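Side-chain contacts in ThiJ/PfpI family protein (Francisella tularensis subsp. novicida, PDB 4P5P), which is a probable virulence factor with a flavodoxin-like fold, probably a cysteine hydrolase, and may have glyoxalase III activity: residues H30-I35 with D73-I78; T83-V88 with H115-D120; D120-A123 with V127-A130. All coordinates share one frame; numbering follows the deposited sequence.

Contact 1: residues H30-I35 with D73-I78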
loop_
_atom_site.group_PDB
_atom_site.type_symbol
_atom_site.label_atom_id
_atom_site.label_comp_id
_atom_site.label_asym_id
_atom_site.label_seq_id
_atom_site.Cartn_x
_atom_site.Cartn_y
_atom_site.Cartn_z
ATOM N N HIS A 30 -1.513 8.594 -7.710
ATOM C CA HIS A 30 -0.346 9.458 -7.799
ATOM C C HIS A 30 0.921 8.628 -8.040
ATOM O O HIS A 30 1.693 8.961 -8.931
ATOM C CB HIS A 30 -0.223 10.361 -6.560
ATOM C CG HIS A 30 -1.278 11.426 -6.497
ATOM N ND1 HIS A 30 -1.121 12.595 -5.780
ATOM C CD2 HIS A 30 -2.497 11.511 -7.089
ATOM C CE1 HIS A 30 -2.206 13.337 -5.911
ATOM N NE2 HIS A 30 -3.057 12.704 -6.703
ATOM N N PRO A 31 1.116 7.517 -7.312
ATOM C CA PRO A 31 2.277 6.697 -7.684
ATOM C C PRO A 31 2.149 6.058 -9.076
ATOM O O PRO A 31 3.152 5.909 -9.776
ATOM C CB PRO A 31 2.331 5.645 -6.566
ATOM C CG PRO A 31 1.597 6.264 -5.434
ATOM C CD PRO A 31 0.496 7.048 -6.066
ATOM N N TYR A 32 0.935 5.706 -9.490
ATOM C CA TYR A 32 0.720 5.179 -10.835
ATOM C C TYR A 32 1.260 6.123 -11.896
ATOM O O TYR A 32 2.068 5.735 -12.729
ATOM C CB TYR A 32 -0.768 4.923 -11.076
ATOM C CG TYR A 32 -1.074 4.234 -12.393
ATOM C CD1 TYR A 32 -1.044 2.855 -12.485
ATOM C CD2 TYR A 32 -1.377 4.960 -13.543
ATOM C CE1 TYR A 32 -1.320 2.215 -13.675
ATOM C CE2 TYR A 32 -1.644 4.327 -14.741
ATOM C CZ TYR A 32 -1.610 2.947 -14.800
ATOM O OH TYR A 32 -1.873 2.278 -15.973
ATOM N N TYR A 33 0.821 7.372 -11.873
ATOM C CA TYR A 33 1.242 8.290 -12.925
ATOM C C TYR A 33 2.680 8.779 -12.738
ATOM O O TYR A 33 3.308 9.212 -13.698
ATOM C CB TYR A 33 0.279 9.471 -13.010
ATOM C CG TYR A 33 -1.047 9.110 -13.653
ATOM C CD1 TYR A 33 -1.108 8.679 -14.970
ATOM C CD2 TYR A 33 -2.229 9.184 -12.937
ATOM C CE1 TYR A 33 -2.311 8.352 -15.558
ATOM C CE2 TYR A 33 -3.441 8.869 -13.526
ATOM C CZ TYR A 33 -3.474 8.442 -14.831
ATOM O OH TYR A 33 -4.676 8.115 -15.423
ATOM N N SER A 34 3.210 8.715 -11.519
ATOM C CA SER A 34 4.592 9.126 -11.276
ATOM C C SER A 34 5.582 8.102 -11.799
ATOM O O SER A 34 6.682 8.451 -12.253
ATOM C CB SER A 34 4.837 9.340 -9.782
ATOM O OG SER A 34 6.207 9.608 -9.547
ATOM N N ILE A 35 5.195 6.833 -11.732
ATOM C CA ILE A 35 6.084 5.734 -12.081
ATOM C C ILE A 35 5.970 5.293 -13.542
ATOM O O ILE A 35 6.985 4.991 -14.178
ATOM C CB ILE A 35 5.821 4.538 -11.154
ATOM C CG1 ILE A 35 6.235 4.897 -9.727
ATOM C CG2 ILE A 35 6.601 3.296 -11.608
ATOM C CD1 ILE A 35 5.701 3.960 -8.678
ATOM N N ASP A 73 -10.896 4.850 -19.657
ATOM C CA ASP A 73 -11.812 3.710 -19.728
ATOM C C ASP A 73 -11.172 2.414 -19.243
ATOM O O ASP A 73 -11.829 1.588 -18.597
ATOM C CB ASP A 73 -12.316 3.503 -21.162
ATOM C CG ASP A 73 -13.319 4.563 -21.603
ATOM O OD1 ASP A 73 -13.802 5.342 -20.753
ATOM O OD2 ASP A 73 -13.641 4.597 -22.813
ATOM N N ASN A 74 -9.900 2.222 -19.579
ATOM C CA ASN A 74 -9.174 1.036 -19.135
ATOM C C ASN A 74 -9.068 0.986 -17.618
ATOM O O ASN A 74 -9.325 -0.043 -16.990
ATOM C CB ASN A 74 -7.778 1.004 -19.748
ATOM C CG ASN A 74 -6.956 -0.163 -19.253
ATOM O OD1 ASN A 74 -5.868 0.008 -18.682
ATOM N ND2 ASN A 74 -7.472 -1.357 -19.459
ATOM N N LEU A 75 -8.688 2.117 -17.026
ATOM C CA LEU A 75 -8.464 2.177 -15.584
ATOM C C LEU A 75 -9.794 2.194 -14.824
ATOM O O LEU A 75 -9.897 1.632 -13.748
ATOM C CB LEU A 75 -7.611 3.401 -15.228
ATOM C CG LEU A 75 -6.247 3.458 -15.926
ATOM C CD1 LEU A 75 -5.550 4.767 -15.621
ATOM C CD2 LEU A 75 -5.354 2.295 -15.557
ATOM N N LYS A 76 -10.818 2.815 -15.402
ATOM C CA LYS A 76 -12.161 2.708 -14.845
ATOM C C LYS A 76 -12.603 1.250 -14.755
ATOM O O LYS A 76 -13.211 0.834 -13.777
ATOM C CB LYS A 76 -13.143 3.512 -15.690
ATOM C CG LYS A 76 -14.589 3.444 -15.243
ATOM C CD LYS A 76 -15.521 4.086 -16.283
ATOM C CE LYS A 76 -15.262 5.573 -16.437
ATOM N NZ LYS A 76 -14.215 5.915 -17.453
ATOM N N ASN A 77 -12.297 0.461 -15.772
ATOM C CA ASN A 77 -12.748 -0.921 -15.745
ATOM C C ASN A 77 -11.925 -1.776 -14.772
ATOM O O ASN A 77 -12.443 -2.732 -14.211
ATOM C CB ASN A 77 -12.742 -1.525 -17.148
ATOM C CG ASN A 77 -13.377 -2.897 -17.185
ATOM O OD1 ASN A 77 -14.565 -3.071 -16.878
ATOM N ND2 ASN A 77 -12.585 -3.884 -17.539
ATOM N N ILE A 78 -10.663 -1.423 -14.540
ATOM C CA ILE A 78 -9.909 -2.048 -13.456
ATOM C C ILE A 78 -10.620 -1.822 -12.116
ATOM O O ILE A 78 -10.755 -2.736 -11.291
ATOM C CB ILE A 78 -8.482 -1.505 -13.373
ATOM C CG1 ILE A 78 -7.672 -2.016 -14.559
ATOM C CG2 ILE A 78 -7.811 -1.916 -12.044
ATOM C CD1 ILE A 78 -6.285 -1.444 -14.668
#
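Leu75 sends its two methyl groups against the phenol ends of Tyr32 and Tyr33, one methyl to each hydroxyl. Its CB leaves helix 73-80 in the direction of helix 26-35. At chi1 -58° CG stands anti to the carbonyl carbon, and from this fork the branches part. Leu75 CD1 takes the Tyr33 side, 3.5 Å from Tyr33 OH, and also lies 4.0 Å from Tyr32 CE2. Leu75 CD2 goes to the other phenol, where it sits 3.5 Å from Tyr32 OH and 3.9 Å from Tyr32 CZ. Both rings meet their methyl obliquely.

The tyrosines come from the opposite direction. Tyr32 has CG anti to its own backbone N (chi1 -174°), which carries the ring outward from a CB already pointing at the other helix. Tyr33 starts off to one side, and its length brings the hydroxyl across. The two rings also meet: Tyr32 CD2 lies 3.9 Å above the plane of the Tyr33 ring, over its centre. Phe69 of helix 64-71 adds an edge-to-face partner for Tyr32 and touches Leu75 as well, while Tyr32 rests on Ile42 and Ile44 of strand 40-46, in the helical layer on one side of the flavodoxin-like sheet.

The helices keep well apart, with Tyr32 CA and Leu75 CA, the nearest pair, 10.8 Å from each other. No hydrogen bond or salt bridge crosses between them. What joins them is dispersion between methyls and phenol ends over a small interface of 115 Å², an attraction with little directional demand.

Contact 2: residues T83-V88 with H115-D120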
loop_
_atom_site.group_PDB
_atom_site.type_symbol
_atom_site.label_atom_id
_atom_site.label_comp_id
_atom_site.label_asym_id
_atom_site.label_seq_id
_atom_site.Cartn_x
_atom_site.Cartn_y
_atom_site.Cartn_z
ATOM N N THR A 83 -8.664 -7.656 -11.203
ATOM C CA THR A 83 -8.085 -8.965 -10.973
ATOM C C THR A 83 -7.713 -9.108 -9.490
ATOM O O THR A 83 -7.281 -8.137 -8.848
ATOM C CB THR A 83 -6.858 -9.151 -11.869
ATOM O OG1 THR A 83 -7.255 -9.012 -13.239
ATOM C CG2 THR A 83 -6.214 -10.505 -11.650
ATOM N N SER A 84 -7.906 -10.303 -8.937
ATOM C CA SER A 84 -7.498 -10.597 -7.573
ATOM C C SER A 84 -5.997 -10.891 -7.498
ATOM O O SER A 84 -5.412 -11.481 -8.412
ATOM C CB SER A 84 -8.272 -11.795 -7.019
ATOM O OG SER A 84 -7.723 -12.214 -5.775
ATOM N N LEU A 85 -5.389 -10.492 -6.389
ATOM C CA LEU A 85 -4.007 -10.841 -6.085
ATOM C C LEU A 85 -3.747 -12.345 -6.218
ATOM O O LEU A 85 -2.679 -12.761 -6.650
ATOM C CB LEU A 85 -3.666 -10.366 -4.673
ATOM C CG LEU A 85 -2.237 -10.590 -4.183
ATOM C CD1 LEU A 85 -1.247 -9.771 -4.988
ATOM C CD2 LEU A 85 -2.142 -10.273 -2.697
ATOM N N ARG A 86 -4.724 -13.163 -5.860
ATOM C CA ARG A 86 -4.512 -14.612 -5.903
ATOM C C ARG A 86 -4.280 -15.120 -7.319
ATOM O O ARG A 86 -3.790 -16.235 -7.491
ATOM C CB ARG A 86 -5.693 -15.357 -5.289
ATOM C CG ARG A 86 -6.914 -15.443 -6.172
ATOM C CD ARG A 86 -8.096 -16.143 -5.469
ATOM N NE ARG A 86 -8.614 -15.341 -4.375
ATOM C CZ ARG A 86 -9.609 -14.454 -4.468
ATOM N NH1 ARG A 86 -10.264 -14.242 -5.610
ATOM N NH2 ARG A 86 -9.958 -13.776 -3.395
ATOM N N ASP A 87 -4.630 -14.326 -8.328
ATOM C CA ASP A 87 -4.575 -14.816 -9.702
ATOM C C ASP A 87 -3.390 -14.346 -10.515
ATOM O O ASP A 87 -3.263 -14.720 -11.680
ATOM C CB ASP A 87 -5.863 -14.451 -10.422
ATOM C CG ASP A 87 -7.049 -15.275 -9.927
ATOM O OD1 ASP A 87 -6.871 -16.465 -9.570
ATOM O OD2 ASP A 87 -8.167 -14.743 -9.901
ATOM N N VAL A 88 -2.488 -13.585 -9.917
ATOM C CA VAL A 88 -1.323 -13.134 -10.665
ATOM C C VAL A 88 -0.120 -13.992 -10.334
ATOM O O VAL A 88 -0.022 -14.566 -9.250
ATOM C CB VAL A 88 -0.998 -11.656 -10.396
ATOM C CG1 VAL A 88 -2.156 -10.792 -10.846
ATOM C CG2 VAL A 88 -0.692 -11.433 -8.942
ATOM N N HIS A 115 1.639 -12.490 1.950
ATOM C CA HIS A 115 2.820 -13.051 2.616
ATOM C C HIS A 115 3.743 -13.761 1.634
ATOM O O HIS A 115 4.943 -13.483 1.595
ATOM C CB HIS A 115 2.416 -14.037 3.720
ATOM C CG HIS A 115 1.582 -13.435 4.810
ATOM N ND1 HIS A 115 0.966 -14.200 5.779
ATOM C CD2 HIS A 115 1.240 -12.148 5.071
ATOM C CE1 HIS A 115 0.300 -13.407 6.602
ATOM N NE2 HIS A 115 0.438 -12.162 6.187
ATOM N N SER A 116 3.193 -14.651 0.809
ATOM C CA SER A 116 4.026 -15.429 -0.106
ATOM C C SER A 116 4.588 -14.565 -1.242
ATOM O O SER A 116 5.743 -14.737 -1.640
ATOM C CB SER A 116 3.254 -16.627 -0.683
ATOM O OG SER A 116 2.114 -16.248 -1.412
ATOM N N LYS A 117 3.817 -13.597 -1.731
ATOM C CA LYS A 117 4.297 -12.820 -2.867
ATOM C C LYS A 117 5.332 -11.788 -2.445
ATOM O O LYS A 117 6.279 -11.523 -3.195
ATOM C CB LYS A 117 3.119 -12.164 -3.599
ATOM C CG LYS A 117 2.277 -13.226 -4.319
ATOM C CD LYS A 117 1.002 -12.691 -4.957
ATOM C CE LYS A 117 0.370 -13.716 -5.915
ATOM N NZ LYS A 117 0.134 -15.059 -5.304
ATOM N N VAL A 118 5.168 -11.216 -1.258
ATOM C CA VAL A 118 6.199 -10.301 -0.737
ATOM C C VAL A 118 7.498 -11.083 -0.537
ATOM O O VAL A 118 8.564 -10.593 -0.908
ATOM C CB VAL A 118 5.759 -9.615 0.573
ATOM C CG1 VAL A 118 6.925 -8.843 1.213
ATOM C CG2 VAL A 118 4.612 -8.645 0.306
ATOM N N LEU A 119 7.413 -12.304 0.014
ATOM C CA LEU A 119 8.605 -13.154 0.144
ATOM C C LEU A 119 9.292 -13.395 -1.188
ATOM O O LEU A 119 10.517 -13.386 -1.271
ATOM C CB LEU A 119 8.257 -14.518 0.755
ATOM C CG LEU A 119 8.027 -14.536 2.247
ATOM C CD1 LEU A 119 7.507 -15.905 2.629
ATOM C CD2 LEU A 119 9.321 -14.211 3.015
ATOM N N ASP A 120 8.511 -13.628 -2.233
ATOM C CA ASP A 120 9.098 -13.898 -3.530
ATOM C C ASP A 120 9.878 -12.681 -4.042
ATOM O O ASP A 120 11.015 -12.803 -4.495
ATOM C CB ASP A 120 8.011 -14.308 -4.527
ATOM C CG ASP A 120 8.582 -14.801 -5.838
ATOM O OD1 ASP A 120 9.008 -13.946 -6.643
ATOM O OD2 ASP A 120 8.601 -16.038 -6.057
HETATM O O HOH W 1 -1.013 -16.497 -7.522
#
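Leu85 and Lys117 mark the nearest backbone approach, with their CA atoms 9.1 Å apart, where the short 3-10 turn Leu85-Asp87 faces helix 112-123. The lysine bridges that distance. Its aliphatic chain slides past Leu85 in the opposite direction, and Lys117 CD comes 3.7 Å from Leu85 CD1. Further out, Val88 CG2 packs 3.9 Å from Lys117 CE.

The same Lys117 CE is directed at main-chain oxygen, 3.3 Å from Leu85 O and also close to Val88 O. A bend at the last torsion (chi4 53°) then turns NZ aside from these two carbonyls. The ammonium instead donates to a water 2.9 Å from Lys117 NZ, and to Asn113 OD1, one turn back on its own helix. That water lies 2.8 Å from both Arg86 O and Val88 O, so it bridges the lysine ammonium and two carbonyls of the turn. The positive charge is probably partly offset by Asn113 OD1 and the nearby carbonyl dipoles. The turn itself is shaped by Ser84, whose OG accepts from Arg86 N at 3.1 Å, an ST turn.

Leu85 also touches Asn113 and Ile114 of helix 112-123, and both Leu85 and Val88 lean on Leu5 of strand 2-8 and Val45 of strand 40-46, filling the layer between helix and sheet beside edge strand 83-84.

Contact 3: residues D120-A123 with V127-A130; sequences DIYA and VIGA
The Tyr122 ring receives the CD1 methyl of Ile128 obliquely, with Tyr122 CD1 3.8 Å from Ile128 CD1. The phenol runs on past Ile128, touches Ile203 of strand 203-206 and ends in a weak hydrogen bond between Tyr122 OH and Lys153 NZ. This is the closing half of a beta-alpha-beta crossover in the flavodoxin-like fold: helix 112-123 lies between the adjacent parallel strands 95-98 and 127-130 in sequence and packs back on the sheet.

Closer in, Tyr122 CB is 3.7 Å from Ile128 CD1, so the methyl lies against the root of the tyrosine as well as its ring. Ile128 points its CB at the helix, whereas Val127 directs its own away, as expected of neighbours on a strand. Ile121 adds the second apolar contact, its CG2 standing 3.9 Å from Ile128 CG1, and it also rests on Ile96 of the next strand. Two residues beyond the strand comes Cys132, modified here to 3-sulfinoalanine, an oxidation consistent with the reactive cysteine of DJ-1/PfpI proteins.

At chi1 -62° Ile121 carries CG2 anti to its backbone N, and that methyl reaches the strand's main chain, 3.5 Å from Val127 O.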
loop_
_atom_site.group_PDB
_atom_site.type_symbol
_atom_site.label_atom_id
_atom_site.label_comp_id
_atom_site.label_asym_id
_atom_site.label_seq_id
_atom_site.Cartn_x
_atom_site.Cartn_y
_atom_site.Cartn_z
ATOM N N ASP A 120 8.511 -13.628 -2.233
ATOM C CA ASP A 120 9.098 -13.898 -3.530
ATOM C C ASP A 120 9.878 -12.681 -4.042
ATOM O O ASP A 120 11.015 -12.803 -4.495
ATOM C CB ASP A 120 8.011 -14.308 -4.527
ATOM C CG ASP A 120 8.582 -14.801 -5.838
ATOM O OD1 ASP A 120 9.008 -13.946 -6.643
ATOM O OD2 ASP A 120 8.601 -16.038 -6.057
ATOM N N ILE A 121 9.272 -11.504 -3.954
ATOM C CA ILE A 121 9.942 -10.278 -4.373
ATOM C C ILE A 121 11.187 -9.999 -3.513
ATOM O O ILE A 121 12.264 -9.654 -4.026
ATOM C CB ILE A 121 8.974 -9.085 -4.301
ATOM C CG1 ILE A 121 7.786 -9.286 -5.254
ATOM C CG2 ILE A 121 9.706 -7.789 -4.627
ATOM C CD1 ILE A 121 8.157 -9.344 -6.725
ATOM N N TYR A 122 11.035 -10.160 -2.208
ATOM C CA TYR A 122 12.129 -9.952 -1.259
ATOM C C TYR A 122 13.332 -10.856 -1.547
ATOM O O TYR A 122 14.489 -10.433 -1.430
ATOM C CB TYR A 122 11.616 -10.197 0.160
ATOM C CG TYR A 122 12.563 -9.800 1.270
ATOM C CD1 TYR A 122 13.011 -8.492 1.390
ATOM C CD2 TYR A 122 12.981 -10.728 2.219
ATOM C CE1 TYR A 122 13.870 -8.122 2.410
ATOM C CE2 TYR A 122 13.845 -10.366 3.240
ATOM C CZ TYR A 122 14.274 -9.060 3.334
ATOM O OH TYR A 122 15.134 -8.677 4.340
ATOM N N ALA A 123 13.046 -12.095 -1.937
ATOM C CA ALA A 123 14.086 -13.107 -2.133
ATOM C C ALA A 123 14.977 -12.788 -3.326
ATOM O O ALA A 123 16.139 -13.204 -3.363
ATOM C CB ALA A 123 13.449 -14.495 -2.301
ATOM N N VAL A 127 11.772 -4.619 -5.245
ATOM C CA VAL A 127 11.269 -3.519 -4.436
ATOM C C VAL A 127 9.931 -3.864 -3.818
ATOM O O VAL A 127 9.029 -4.319 -4.502
ATOM C CB VAL A 127 11.138 -2.239 -5.274
ATOM C CG1 VAL A 127 10.493 -1.112 -4.476
ATOM C CG2 VAL A 127 12.508 -1.829 -5.787
ATOM N N ILE A 128 9.825 -3.629 -2.516
ATOM C CA ILE A 128 8.597 -3.776 -1.752
ATOM C C ILE A 128 8.209 -2.410 -1.222
ATOM O O ILE A 128 8.951 -1.826 -0.441
ATOM C CB ILE A 128 8.770 -4.757 -0.584
ATOM C CG1 ILE A 128 9.043 -6.151 -1.120
ATOM C CG2 ILE A 128 7.527 -4.803 0.290
ATOM C CD1 ILE A 128 9.848 -6.977 -0.190
ATOM N N GLY A 129 7.070 -1.892 -1.661
ATOM C CA GLY A 129 6.610 -0.584 -1.236
ATOM C C GLY A 129 5.268 -0.634 -0.529
ATOM O O GLY A 129 4.413 -1.437 -0.890
ATOM N N ALA A 130 5.070 0.200 0.489
ATOM C CA ALA A 130 3.756 0.307 1.128
ATOM C C ALA A 130 3.574 1.696 1.708
ATOM O O ALA A 130 4.517 2.254 2.255
ATOM C CB ALA A 130 3.580 -0.749 2.206
#

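How the contacts relate
Along the chain the three contacts come in series, and contact 3 begins at Asp120, where contact 2 ends. Both use helix 112-123, their centres are about 11 Å apart, and they meet directly where Val118 CG1 lies 3.7 Å from Ile128 CD1. Contact 1 is more remote, its centre about 20 Å from that of contact 2 and about 21 Å from that of contact 3, although strand 83-84 follows helix 73-80 directly in the chain order. Strand 40-46 presents Ile42 and Ile44 to contact 1 and Val45, on its other side, to contact 2. The contacts thus sample helical layers on the two sides of one mainly parallel sheet, the alpha-beta-alpha sandwich of a flavodoxin-like protein.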